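PDB 6RY0: mannan endo-1,6-alpha-mannosidase from Chaetomium thermophilum, which probably acts on alpha-1,6-mannosidic linkages as a glycoside hydrolase family 76 enzyme and is linked to the transfer of GPI-anchored glycoproteins into the fungal cell wall. Local coordinates for residues Thr42-Met47 with Ser394-Val399; Ala114-Pro119 with Leu156-Ala161; Asn192-Ile197 with Gly246-Asn251; Trp221-Phe226 with Gln281-Arg286. All coordinates share one frame; numbering follows the deposited sequence. Where two conformers were deposited one is given.

Contact 1: residues Thr42-Met47 with Ser394-Val399; sequences TLAYDM and SVLAAV
L43 sends its two methyls to two different valines. CD1 of L43 sits 3.7 Å from CG2 of V399, and CD2 of L43 lies 3.8 Å from CG1 of V395. The leucine side chain crosses both valines at about a right angle. L396 answers from the other helix. Its chi1 of 172°, with CG anti to the backbone N, carries both methyls across. CD1 of L396 comes down beside the backbone of A44, 3.7 Å from A44 N, and also meets the CB atoms of L43 and A44. CD2 of L396 touches CB of M47 at 4.2 Å. Farther out, in the conformer described, M47 touches A392 and M393 of the same partner helix as well as M82 and Y86 of helix 76-93. Y86 also touches L396, and its OH bonds to A44 O. The two helical segments run nearly antiparallel, their axes 9.1 Å apart at an angle of 158°. They join helix 33-48, early in the chain, to helix 389-401, late in it. Every touching residue is buried, and the side chains that meet here are aliphatic apart from the methionine. The contact therefore rests on dispersion and on the exclusion of water.

Contact 2: residues Ala114-Pro119 with Leu156-Ala161; sequences ADYQPP and LALAQA
The ring of Y116 meets the side chain of L158 obliquely. Its CE2 is 4.0 Å from CB of L158, and the two side chains cross at about a right angle. The OH of Y116 lies 3.9 Å from CD1 of L158, but its polar partner is M106 O. W133 stacks on this ring. The carboxylate of D115 is the other flat group. Both oxygens are met from above the plane by Q117: OD1 takes the backbone N of Q117 at 3.0 Å, which makes an Asx turn, and OD2 takes NE2 of Q117 at 2.9 Å. D115 places CG between its backbone N and carbonyl carbon (chi1 62°), which turns the carboxylate away from residues 156-161; farther along the same helix T165 touches both D115 and Q117. A161 points its methyl at the loop, with CB 3.2 Å from A114 O. CD2 of L158 also lies near that oxygen. A water donates to A114 O at 2.8 Å and more weakly to A157 O, linking loop and helix. The Y116 side chain is about 8 Å from that of D129, a calcium-site residue with no ion bound in this model. Thus the loop before helix 127-142 packs on helix 155-167 through alanine methyls, L158 and the ring of Y116. The water gives the buried A114 carbonyl a donor. The carboxylate of D115 is gripped twice within the loop, which should stiffen the turn.

Contact 3: residues Asn192-Ile197 with Gly246-Asn251; sequences NYKNTI and GHVEHN
N192 and V248 are joined by a backbone hydrogen bond, V248 N to N192 O, at 2.9 Å. K194 and G246 form the hydrogen-bonded pair of a short antiparallel sheet. K194 N gives to G246 O at 2.9 Å, and G246 N returns a bond to K194 O. Y193 and H247 are the non-hydrogen-bonded pair between these links. The amide of N192 adds a side-chain bond: its ND2 donates to the syn lone pair of E249 OE2 at 2.9 Å. The amide and carboxylate planes stand 83° apart. E249 reaches it by a bend at chi2 (91°), which turns the carboxylate back to the asparagine.

Y193 and H247 share one face of the sheet. Their ring planes are 37° apart, and CD1 of Y193 lies over one face of the imidazole, 3.3 Å from H247 NE2. ND1 of H247 bonds to D254. The OH of Y193 bonds to D244 and N256. On the other face, the chain of K194 runs across V248, with K194 CG 3.9 Å from V248 CG1. Beyond this, the ammonium group of K194 pairs with D173 and donates to the carbonyl oxygens of T175, G178 and G179.

The strand 193-195 leads directly into helix 196-213, and N195 is the N-cap residue of that helix. Strand 245-247 follows helix 216-231 in the chain. The two-stranded antiparallel pair, long-range in sequence, thus lies at the N-terminal end of helix 196-213, where I197 packs on helix 261-278.

Contact 4: residues Trp221-Phe226 with Gln281-Arg286; sequences WAEKIF and QKWKDR
Helices 216-231 and 281-298 meet here through long side chains, not through close backbones. The axes of their segments stay 13.5 Å apart at an angle of 48°. In the conformer given, E223 makes the central polar link. The indole NE1 of W283 donates to E223 OE2 at 2.8 Å, almost straight at 174°. The acceptor lies in the indole plane, but the indole N-H meets the carboxylate from above its plane. The other oxygen of this conformer, OE1 of E223, forms a salt bridge with NZ of K282 at 3.1 Å, weak as a hydrogen bond. E223 is bent at chi2 (-99°), which carries its carboxylate across to both partners.

F226 takes the far rim of the same indole. The six-membered ring of W283 points its edge at the face of F226 in an edge-to-face pair, with centroids 5.0 Å apart. CH2 of W283 is 3.6 Å from CG of F226. R286 runs past F226 in the opposite direction, with its CD 3.6 Å from CE1 of F226. The guanidinium is nearly parallel to the phenyl ring, and NH1 of R286 also sits over one face of the W283 ring. E223 OE1 is 4.2 Å from R286 NH1, beyond a salt bridge; NH1 also makes a long, weak ion pair with D227.

F203 of helix 196-213 also meets F226, and M274 of helix 261-278 touches both E223 and W283. Such a helix-helix interface is consistent with the (alpha/alpha)6 barrel expected for glycoside hydrolase family 76.

All four contacts lie within the single glycosyl hydrolase family 76 range. Contact 1 brings an early and a late helix together, and the other three contacts fall between its segments along the chain. Contact 2 closes before contacts 3 and 4 open. The segments of contacts 3 and 4 alternate, and their nearest atoms are about 7 Å apart. Helix 196-213 leads from the strand of contact 3 toward helix 216-231 of contact 4. Contacts 1 and 3 lie on opposite sides of the chain's centre, with their centres about 35 Å apart. At contact 1 the side chain of M47 is about 11 Å from that of the calcium ligand D73, while contact 4 lies away from the annotated sites.

Contact 1: residues Thr42-Met47 with Ser394-Val399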
loop_
_atom_site.group_PDB
_atom_site.type_symbol
_atom_site.label_atom_id
_atom_site.label_comp_id
_atom_site.label_asym_id
_atom_site.label_seq_id
_atom_site.Cartn_x
_atom_site.Cartn_y
_atom_site.Cartn_z
ATOM N N THR A 42 4.992 7.274 -19.921
ATOM C CA THR A 42 3.756 7.039 -20.660
ATOM C C THR A 42 2.728 6.320 -19.816
ATOM O O THR A 42 1.530 6.652 -19.861
ATOM C CB THR A 42 4.077 6.259 -21.956
ATOM O OG1 THR A 42 5.078 6.952 -22.708
ATOM C CG2 THR A 42 2.839 6.030 -22.796
ATOM N N LEU A 43 3.175 5.373 -18.999
ATOM C CA LEU A 43 2.270 4.691 -18.079
ATOM C C LEU A 43 1.715 5.678 -17.045
ATOM O O LEU A 43 0.542 5.570 -16.628
ATOM C CB LEU A 43 2.997 3.544 -17.383
ATOM C CG LEU A 43 3.258 2.337 -18.282
ATOM C CD1 LEU A 43 4.392 1.507 -17.718
ATOM C CD2 LEU A 43 2.010 1.522 -18.445
ATOM N N ALA A 44 2.519 6.640 -16.610
ATOM C CA ALA A 44 2.061 7.646 -15.666
ATOM C C ALA A 44 0.977 8.514 -16.309
ATOM O O ALA A 44 0.015 8.921 -15.649
ATOM C CB ALA A 44 3.231 8.481 -15.147
ATOM N N TYR A 45 1.141 8.835 -17.584
ATOM C CA TYR A 45 0.130 9.573 -18.344
ATOM C C TYR A 45 -1.161 8.763 -18.433
ATOM O O TYR A 45 -2.237 9.283 -18.149
ATOM C CB TYR A 45 0.722 9.900 -19.740
ATOM C CG TYR A 45 -0.265 10.583 -20.648
ATOM C CD1 TYR A 45 -1.180 9.859 -21.388
ATOM C CD2 TYR A 45 -0.272 11.984 -20.764
ATOM C CE1 TYR A 45 -2.130 10.550 -22.199
ATOM C CE2 TYR A 45 -1.189 12.648 -21.568
ATOM C CZ TYR A 45 -2.117 11.933 -22.230
ATOM O OH TYR A 45 -3.068 12.559 -23.001
ATOM N N ASP A 46 -1.079 7.503 -18.853
ATOM C CA ASP A 46 -2.287 6.710 -19.015
ATOM C C ASP A 46 -3.009 6.492 -17.705
ATOM O O ASP A 46 -4.236 6.501 -17.684
ATOM C CB ASP A 46 -1.990 5.373 -19.680
ATOM C CG ASP A 46 -1.937 5.459 -21.196
ATOM O OD1 ASP A 46 -2.177 6.560 -21.741
ATOM O OD2 ASP A 46 -1.676 4.401 -21.849
ATOM N N MET A 47 -2.304 6.324 -16.596
ATOM C CA MET A 47 -2.975 6.183 -15.314
ATOM C C MET A 47 -3.674 7.505 -14.938
ATOM O O MET A 47 -4.784 7.505 -14.423
ATOM C CB MET A 47 -1.957 5.761 -14.249
ATOM C CG MET A 47 -2.453 5.698 -12.821
ATOM S SD MET A 47 -3.739 4.489 -12.603
ATOM C CE MET A 47 -4.607 5.095 -11.173
ATOM N N SER A 394 -1.013 -0.721 -11.325
ATOM C CA SER A 394 -0.114 -1.820 -11.062
ATOM C C SER A 394 1.026 -1.901 -12.057
ATOM O O SER A 394 2.163 -2.183 -11.649
ATOM C CB SER A 394 -0.885 -3.140 -10.971
ATOM O OG SER A 394 -1.667 -3.155 -9.794
ATOM N N VAL A 395 0.765 -1.671 -13.349
ATOM C CA VAL A 395 1.858 -1.688 -14.304
ATOM C C VAL A 395 2.781 -0.483 -14.090
ATOM O O VAL A 395 4.001 -0.620 -14.156
ATOM C CB VAL A 395 1.369 -1.769 -15.752
ATOM C CG1 VAL A 395 2.558 -1.793 -16.708
ATOM C CG2 VAL A 395 0.501 -3.011 -15.931
ATOM N N LEU A 396 2.211 0.694 -13.831
ATOM C CA LEU A 396 3.024 1.860 -13.509
ATOM C C LEU A 396 3.978 1.562 -12.344
ATOM O O LEU A 396 5.172 1.880 -12.395
ATOM C CB LEU A 396 2.138 3.052 -13.192
ATOM C CG LEU A 396 2.845 4.310 -12.657
ATOM C CD1 LEU A 396 3.833 4.847 -13.654
ATOM C CD2 LEU A 396 1.806 5.363 -12.315
ATOM N N ALA A 397 3.445 0.954 -11.289
ATOM C CA ALA A 397 4.239 0.598 -10.126
ATOM C C ALA A 397 5.360 -0.377 -10.478
ATOM O O ALA A 397 6.509 -0.201 -10.074
ATOM C CB ALA A 397 3.314 -0.022 -9.075
ATOM N N ALA A 398 5.030 -1.412 -11.238
ATOM C CA ALA A 398 6.019 -2.433 -11.580
ATOM C C ALA A 398 7.132 -1.865 -12.441
ATOM O O ALA A 398 8.308 -2.166 -12.230
ATOM C CB ALA A 398 5.347 -3.617 -12.278
ATOM N N VAL A 399 6.780 -1.065 -13.440
ATOM C CA VAL A 399 7.792 -0.540 -14.342
ATOM C C VAL A 399 8.646 0.507 -13.644
ATOM O O VAL A 399 9.875 0.494 -13.749
ATOM C CB VAL A 399 7.141 -0.022 -15.644
ATOM C CG1 VAL A 399 8.163 0.713 -16.507
ATOM C CG2 VAL A 399 6.523 -1.178 -16.406
#

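Contact 2: residues Ala114-Pro119 with Leu156-Ala161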
loop_
_atom_site.group_PDB
_atom_site.type_symbol
_atom_site.label_atom_id
_atom_site.label_comp_id
_atom_site.label_asym_id
_atom_site.label_seq_id
_atom_site.Cartn_x
_atom_site.Cartn_y
_atom_site.Cartn_z
ATOM N N ALA A 114 -6.719 16.250 10.567
ATOM C CA ALA A 114 -5.415 15.946 9.973
ATOM C C ALA A 114 -4.959 14.524 10.322
ATOM O O ALA A 114 -3.808 14.288 10.693
ATOM C CB ALA A 114 -4.366 16.987 10.322
ATOM N N ASP A 115 -5.874 13.587 10.134
ATOM C CA ASP A 115 -5.695 12.214 10.565
ATOM C C ASP A 115 -6.229 11.217 9.545
ATOM O O ASP A 115 -6.335 10.027 9.842
ATOM C CB ASP A 115 -6.337 11.957 11.922
ATOM C CG ASP A 115 -7.824 12.171 11.937
ATOM O OD1 ASP A 115 -8.374 12.586 10.899
ATOM O OD2 ASP A 115 -8.432 11.920 13.002
ATOM N N TYR A 116 -6.568 11.680 8.332
ATOM C CA TYR A 116 -7.171 10.826 7.313
ATOM C C TYR A 116 -8.430 10.127 7.812
ATOM O O TYR A 116 -8.724 8.997 7.422
ATOM C CB TYR A 116 -6.146 9.880 6.660
ATOM C CG TYR A 116 -5.243 10.620 5.712
ATOM C CD1 TYR A 116 -5.760 11.183 4.561
ATOM C CD2 TYR A 116 -3.889 10.781 5.937
ATOM C CE1 TYR A 116 -4.975 11.899 3.684
ATOM C CE2 TYR A 116 -3.074 11.492 5.050
ATOM C CZ TYR A 116 -3.630 12.060 3.943
ATOM O OH TYR A 116 -2.811 12.770 3.095
ATOM N N GLN A 117 -9.241 10.855 8.599
ATOM C CA GLN A 117 -10.578 10.406 8.963
ATOM C C GLN A 117 -11.632 11.439 8.594
ATOM O O GLN A 117 -12.416 11.874 9.428
ATOM C CB GLN A 117 -10.668 10.061 10.448
ATOM C CG GLN A 117 -9.609 9.036 10.843
ATOM C CD GLN A 117 -9.842 8.458 12.202
ATOM O OE1 GLN A 117 -10.417 7.371 12.326
ATOM N NE2 GLN A 117 -9.430 9.173 13.242
ATOM N N PRO A 118 -11.685 11.838 7.320
ATOM C CA PRO A 118 -12.723 12.768 6.927
ATOM C C PRO A 118 -14.119 12.079 7.129
ATOM O O PRO A 118 -14.371 10.990 6.701
ATOM C CB PRO A 118 -12.410 13.015 5.449
ATOM C CG PRO A 118 -11.733 11.808 4.975
ATOM C CD PRO A 118 -10.884 11.385 6.176
ATOM N N PRO A 119 -15.026 12.710 7.901
ATOM C CA PRO A 119 -16.237 11.967 8.312
ATOM C C PRO A 119 -17.231 11.761 7.180
ATOM O O PRO A 119 -18.094 10.865 7.254
ATOM C CB PRO A 119 -16.839 12.851 9.424
ATOM C CG PRO A 119 -16.302 14.215 9.178
ATOM C CD PRO A 119 -14.898 13.980 8.633
ATOM N N LEU A 156 5.100 13.781 7.621
ATOM C CA LEU A 156 5.405 12.974 8.778
ATOM C C LEU A 156 4.272 13.097 9.814
ATOM O O LEU A 156 3.832 12.100 10.387
ATOM C CB LEU A 156 6.743 13.369 9.400
ATOM C CG LEU A 156 7.108 12.659 10.717
ATOM C CD1 LEU A 156 7.265 11.177 10.535
ATOM C CD2 LEU A 156 8.373 13.254 11.299
ATOM N N ALA A 157 3.803 14.321 10.046
ATOM C CA ALA A 157 2.727 14.558 10.997
ATOM C C ALA A 157 1.454 13.793 10.631
ATOM O O ALA A 157 0.730 13.332 11.517
ATOM C CB ALA A 157 2.429 16.032 11.108
ATOM N N LEU A 158 1.151 13.698 9.344
ATOM C CA LEU A 158 -0.021 12.942 8.911
ATOM C C LEU A 158 0.149 11.460 9.188
ATOM O O LEU A 158 -0.784 10.793 9.670
ATOM C CB LEU A 158 -0.292 13.197 7.423
ATOM C CG LEU A 158 -0.887 14.577 7.109
ATOM C CD1 LEU A 158 -0.734 14.887 5.646
ATOM C CD2 LEU A 158 -2.349 14.656 7.557
ATOM N N ALA A 159 1.325 10.907 8.876
ATOM C CA ALA A 159 1.593 9.510 9.208
ATOM C C ALA A 159 1.493 9.259 10.705
ATOM O O ALA A 159 0.924 8.265 11.150
ATOM C CB ALA A 159 2.960 9.120 8.673
ATOM N N GLN A 160 2.067 10.162 11.499
ATOM C CA GLN A 160 1.980 10.059 12.943
ATOM C C GLN A 160 0.548 10.110 13.446
ATOM O O GLN A 160 0.204 9.421 14.401
ATOM C CB GLN A 160 2.763 11.202 13.615
ATOM C CG GLN A 160 4.254 11.085 13.450
ATOM C CD GLN A 160 4.957 12.287 14.017
ATOM O OE1 GLN A 160 4.579 13.420 13.759
ATOM N NE2 GLN A 160 6.004 12.041 14.778
ATOM N N ALA A 161 -0.302 10.928 12.816
ATOM C CA ALA A 161 -1.691 11.023 13.247
ATOM C C ALA A 161 -2.443 9.735 12.974
ATOM O O ALA A 161 -3.186 9.254 13.820
ATOM C CB ALA A 161 -2.373 12.183 12.561
HETATM O O HOH W 1 -1.383 15.419 11.356
#

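Contact 3: residues Asn192-Ile197 with Gly246-Asn251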
loop_
_atom_site.group_PDB
_atom_site.type_symbol
_atom_site.label_atom_id
_atom_site.label_comp_id
_atom_site.label_asym_id
_atom_site.label_seq_id
_atom_site.Cartn_x
_atom_site.Cartn_y
_atom_site.Cartn_z
ATOM N N ASN A 192 -16.663 -6.848 13.328
ATOM C CA ASN A 192 -16.382 -8.118 13.979
ATOM C C ASN A 192 -15.264 -8.939 13.328
ATOM O O ASN A 192 -14.949 -10.013 13.819
ATOM C CB ASN A 192 -17.659 -8.966 14.035
ATOM C CG ASN A 192 -18.155 -9.404 12.652
ATOM O OD1 ASN A 192 -17.936 -8.757 11.649
ATOM N ND2 ASN A 192 -18.850 -10.522 12.613
ATOM N N TYR A 193 -14.665 -8.434 12.254
ATOM C CA TYR A 193 -13.608 -9.141 11.546
ATOM C C TYR A 193 -12.268 -8.504 11.902
ATOM O O TYR A 193 -12.034 -7.331 11.613
ATOM C CB TYR A 193 -13.859 -9.050 10.044
ATOM C CG TYR A 193 -13.027 -9.940 9.145
ATOM C CD1 TYR A 193 -12.923 -11.304 9.376
ATOM C CD2 TYR A 193 -12.422 -9.441 7.988
ATOM C CE1 TYR A 193 -12.203 -12.128 8.509
ATOM C CE2 TYR A 193 -11.710 -10.267 7.125
ATOM C CZ TYR A 193 -11.617 -11.612 7.382
ATOM O OH TYR A 193 -10.930 -12.475 6.551
ATOM N N LYS A 194 -11.398 -9.261 12.552
ATOM C CA LYS A 194 -10.035 -8.797 12.812
ATOM C C LYS A 194 -9.172 -9.380 11.708
ATOM O O LYS A 194 -8.953 -10.585 11.647
ATOM C CB LYS A 194 -9.551 -9.209 14.195
ATOM C CG LYS A 194 -10.216 -8.422 15.324
ATOM C CD LYS A 194 -9.628 -8.610 16.692
ATOM C CE LYS A 194 -10.137 -7.522 17.607
ATOM N NZ LYS A 194 -9.493 -7.548 18.962
ATOM N N ASN A 195 -8.743 -8.525 10.795
ATOM C CA ASN A 195 -8.108 -9.003 9.611
ATOM C C ASN A 195 -6.650 -8.613 9.523
ATOM O O ASN A 195 -6.154 -7.714 10.198
ATOM C CB ASN A 195 -8.874 -8.631 8.368
ATOM C CG ASN A 195 -9.034 -7.174 8.153
ATOM O OD1 ASN A 195 -8.631 -6.324 8.956
ATOM N ND2 ASN A 195 -9.637 -6.847 7.030
ATOM N N THR A 196 -5.940 -9.348 8.680
ATOM C CA THR A 196 -4.532 -9.096 8.509
ATOM C C THR A 196 -4.260 -7.698 8.028
ATOM O O THR A 196 -3.371 -7.040 8.574
ATOM C CB THR A 196 -3.921 -10.143 7.590
ATOM O OG1 THR A 196 -4.147 -11.395 8.220
ATOM C CG2 THR A 196 -2.452 -9.878 7.369
ATOM N N ILE A 197 -4.969 -7.231 7.007
ATOM C CA ILE A 197 -4.542 -5.995 6.364
ATOM C C ILE A 197 -4.602 -4.801 7.332
ATOM O O ILE A 197 -3.707 -3.946 7.309
ATOM C CB ILE A 197 -5.283 -5.723 5.043
ATOM C CG1 ILE A 197 -4.673 -4.522 4.317
ATOM C CG2 ILE A 197 -6.799 -5.551 5.246
ATOM C CD1 ILE A 197 -3.305 -4.712 3.895
ATOM N N GLY A 246 -10.000 -13.385 10.708
ATOM C CA GLY A 246 -10.904 -14.229 11.460
ATOM C C GLY A 246 -11.862 -13.333 12.231
ATOM O O GLY A 246 -11.650 -12.118 12.319
ATOM N N HIS A 247 -12.931 -13.897 12.782
ATOM C CA HIS A 247 -13.969 -13.116 13.441
ATOM C C HIS A 247 -13.930 -13.241 14.953
ATOM O O HIS A 247 -13.700 -14.331 15.521
ATOM C CB HIS A 247 -15.351 -13.543 12.958
ATOM C CG HIS A 247 -15.589 -13.249 11.514
ATOM N ND1 HIS A 247 -15.311 -14.159 10.521
ATOM C CD2 HIS A 247 -16.075 -12.148 10.894
ATOM C CE1 HIS A 247 -15.618 -13.633 9.347
ATOM N NE2 HIS A 247 -16.079 -12.408 9.545
ATOM N N VAL A 248 -14.265 -12.141 15.627
ATOM C CA VAL A 248 -14.224 -12.131 17.082
ATOM C C VAL A 248 -15.177 -13.124 17.730
ATOM O O VAL A 248 -14.863 -13.675 18.775
ATOM C CB VAL A 248 -14.458 -10.708 17.647
ATOM C CG1 VAL A 248 -13.395 -9.777 17.135
ATOM C CG2 VAL A 248 -15.831 -10.214 17.365
ATOM N N GLU A 249 -16.334 -13.387 17.137
ATOM C CA GLU A 249 -17.278 -14.337 17.712
ATOM C C GLU A 249 -16.708 -15.743 17.811
ATOM O O GLU A 249 -17.235 -16.555 18.555
ATOM C CB GLU A 249 -18.552 -14.407 16.862
ATOM C CG GLU A 249 -19.330 -13.141 16.771
ATOM C CD GLU A 249 -18.952 -12.254 15.605
ATOM O OE1 GLU A 249 -17.829 -12.351 15.070
ATOM O OE2 GLU A 249 -19.810 -11.428 15.231
ATOM N N HIS A 250 -15.679 -16.042 17.018
ATOM C CA HIS A 250 -15.010 -17.333 17.063
ATOM C C HIS A 250 -13.620 -17.235 17.660
ATOM O O HIS A 250 -12.775 -18.108 17.413
ATOM C CB HIS A 250 -14.937 -17.938 15.665
ATOM C CG HIS A 250 -16.274 -18.135 15.065
ATOM N ND1 HIS A 250 -17.209 -18.960 15.643
ATOM C CD2 HIS A 250 -16.853 -17.604 13.969
ATOM C CE1 HIS A 250 -18.312 -18.927 14.917
ATOM N NE2 HIS A 250 -18.121 -18.118 13.894
ATOM N N ASN A 251 -13.350 -16.167 18.395
ATOM C CA ASN A 251 -12.016 -15.965 18.949
ATOM C C ASN A 251 -10.959 -15.959 17.853
ATOM O O ASN A 251 -9.806 -16.325 18.070
ATOM C CB ASN A 251 -11.655 -17.005 20.017
ATOM C CG ASN A 251 -12.497 -16.892 21.252
ATOM O OD1 ASN A 251 -12.867 -15.817 21.704
ATOM N ND2 ASN A 251 -12.763 -18.022 21.839
HETATM O O HOH W 2 -17.478 -9.419 8.586
#

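Contact 4: residues Trp221-Phe226 with Gln281-Arg286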
loop_
_atom_site.group_PDB
_atom_site.type_symbol
_atom_site.label_atom_id
_atom_site.label_comp_id
_atom_site.label_asym_id
_atom_site.label_seq_id
_atom_site.Cartn_x
_atom_site.Cartn_y
_atom_site.Cartn_z
ATOM N N TRP A 221 5.342 -1.028 19.552
ATOM C CA TRP A 221 4.010 -1.326 19.033
ATOM C C TRP A 221 4.071 -2.243 17.815
ATOM O O TRP A 221 3.263 -3.168 17.676
ATOM C CB TRP A 221 3.264 -0.046 18.700
ATOM C CG TRP A 221 2.482 0.545 19.808
ATOM C CD1 TRP A 221 2.810 1.633 20.584
ATOM C CD2 TRP A 221 1.173 0.165 20.192
ATOM N NE1 TRP A 221 1.778 1.944 21.424
ATOM C CE2 TRP A 221 0.743 1.074 21.186
ATOM C CE3 TRP A 221 0.318 -0.835 19.771
ATOM C CZ2 TRP A 221 -0.519 1.006 21.750
ATOM C CZ3 TRP A 221 -0.916 -0.921 20.350
ATOM C CH2 TRP A 221 -1.327 -0.011 21.328
ATOM N N ALA A 222 4.990 -1.955 16.899
ATOM C CA ALA A 222 5.093 -2.794 15.698
ATOM C C ALA A 222 5.394 -4.229 16.084
ATOM O O ALA A 222 4.797 -5.168 15.554
ATOM C CB ALA A 222 6.153 -2.227 14.786
ATOM N N GLU A 223 6.331 -4.423 17.016
ATOM C CA GLU A 223 6.686 -5.757 17.540
ATOM C C GLU A 223 5.420 -6.433 18.084
ATOM O O GLU A 223 5.157 -7.615 17.831
ATOM C CB GLU A 223 7.775 -5.691 18.661
ATOM C CG GLU A 223 9.226 -5.092 18.355
ATOM C CD GLU A 223 10.356 -6.132 18.068
ATOM O OE1 GLU A 223 9.990 -7.326 17.976
ATOM O OE2 GLU A 223 11.599 -5.748 17.892
ATOM N N LYS A 224 4.671 -5.699 18.906
ATOM C CA LYS A 224 3.494 -6.254 19.553
ATOM C C LYS A 224 2.486 -6.724 18.515
ATOM O O LYS A 224 1.896 -7.814 18.645
ATOM C CB LYS A 224 2.885 -5.181 20.471
ATOM C CG LYS A 224 1.664 -5.601 21.235
ATOM C CD LYS A 224 1.188 -4.442 22.113
ATOM C CE LYS A 224 0.605 -4.845 23.453
ATOM N NZ LYS A 224 -0.639 -5.545 23.217
ATOM N N ILE A 225 2.230 -5.900 17.499
ATOM C CA ILE A 225 1.213 -6.265 16.514
ATOM C C ILE A 225 1.676 -7.424 15.642
ATOM O O ILE A 225 0.879 -8.325 15.330
ATOM C CB ILE A 225 0.835 -5.050 15.657
ATOM C CG1 ILE A 225 0.208 -3.973 16.488
ATOM C CG2 ILE A 225 0.017 -5.448 14.437
ATOM C CD1 ILE A 225 -1.174 -4.333 16.975
ATOM N N PHE A 226 2.944 -7.449 15.258
ATOM C CA PHE A 226 3.461 -8.587 14.503
ATOM C C PHE A 226 3.332 -9.872 15.312
ATOM O O PHE A 226 2.902 -10.908 14.806
ATOM C CB PHE A 226 4.916 -8.348 14.125
ATOM C CG PHE A 226 5.407 -9.355 13.126
ATOM C CD1 PHE A 226 5.898 -10.575 13.541
ATOM C CD2 PHE A 226 5.375 -9.080 11.749
ATOM C CE1 PHE A 226 6.338 -11.502 12.586
ATOM C CE2 PHE A 226 5.808 -9.993 10.826
ATOM C CZ PHE A 226 6.272 -11.184 11.252
ATOM N N GLN A 281 18.439 -10.276 14.798
ATOM C CA GLN A 281 18.352 -11.451 13.939
ATOM C C GLN A 281 16.942 -11.993 13.795
ATOM O O GLN A 281 16.596 -12.541 12.756
ATOM C CB GLN A 281 19.260 -12.552 14.498
ATOM C CG GLN A 281 19.326 -13.816 13.665
ATOM C CD GLN A 281 19.934 -13.609 12.316
ATOM O OE1 GLN A 281 20.861 -12.804 12.140
ATOM N NE2 GLN A 281 19.430 -14.351 11.338
ATOM N N LYS A 282 16.112 -11.857 14.817
ATOM C CA LYS A 282 14.754 -12.371 14.688
ATOM C C LYS A 282 14.018 -11.698 13.530
ATOM O O LYS A 282 13.218 -12.339 12.845
ATOM C CB LYS A 282 13.964 -12.272 15.992
ATOM C CG LYS A 282 13.363 -10.961 16.341
ATOM C CD LYS A 282 12.644 -11.028 17.705
ATOM C CE LYS A 282 12.011 -9.690 18.050
ATOM N NZ LYS A 282 11.481 -9.665 19.400
ATOM N N TRP A 283 14.269 -10.424 13.307
ATOM C CA TRP A 283 13.654 -9.730 12.194
ATOM C C TRP A 283 14.237 -10.144 10.862
ATOM O O TRP A 283 13.500 -10.198 9.878
ATOM C CB TRP A 283 13.679 -8.204 12.386
ATOM C CG TRP A 283 12.703 -7.765 13.430
ATOM C CD1 TRP A 283 12.978 -7.231 14.662
ATOM C CD2 TRP A 283 11.279 -7.821 13.341
ATOM N NE1 TRP A 283 11.826 -6.976 15.346
ATOM C CE2 TRP A 283 10.760 -7.324 14.553
ATOM C CE3 TRP A 283 10.392 -8.233 12.345
ATOM C CZ2 TRP A 283 9.382 -7.237 14.785
ATOM C CZ3 TRP A 283 9.040 -8.139 12.594
ATOM C CH2 TRP A 283 8.551 -7.676 13.803
ATOM N N LYS A 284 15.530 -10.415 10.793
ATOM C CA LYS A 284 16.091 -10.974 9.570
ATOM C C LYS A 284 15.419 -12.293 9.236
ATOM O O LYS A 284 15.079 -12.553 8.084
ATOM C CB LYS A 284 17.607 -11.166 9.661
ATOM C CG LYS A 284 18.194 -11.562 8.310
ATOM C CD LYS A 284 19.685 -11.721 8.339
ATOM C CE LYS A 284 20.232 -12.159 6.988
ATOM N NZ LYS A 284 19.751 -13.507 6.582
ATOM N N ASP A 285 15.239 -13.139 10.242
ATOM C CA ASP A 285 14.600 -14.431 10.034
ATOM C C ASP A 285 13.189 -14.268 9.524
ATOM O O ASP A 285 12.740 -15.016 8.643
ATOM C CB ASP A 285 14.560 -15.254 11.330
ATOM C CG ASP A 285 15.905 -15.668 11.838
ATOM O OD1 ASP A 285 16.883 -15.655 11.068
ATOM O OD2 ASP A 285 15.976 -16.071 13.014
ATOM N N ARG A 286 12.467 -13.290 10.073
ATOM C CA ARG A 286 11.091 -13.030 9.653
ATOM C C ARG A 286 11.048 -12.511 8.213
ATOM O O ARG A 286 10.206 -12.940 7.430
ATOM C CB ARG A 286 10.409 -12.065 10.632
ATOM C CG ARG A 286 10.158 -12.694 11.986
ATOM C CD ARG A 286 9.903 -11.684 13.073
ATOM N NE ARG A 286 9.876 -12.366 14.353
ATOM C CZ ARG A 286 9.435 -11.841 15.470
ATOM N NH1 ARG A 286 8.969 -10.599 15.493
ATOM N NH2 ARG A 286 9.479 -12.580 16.580
#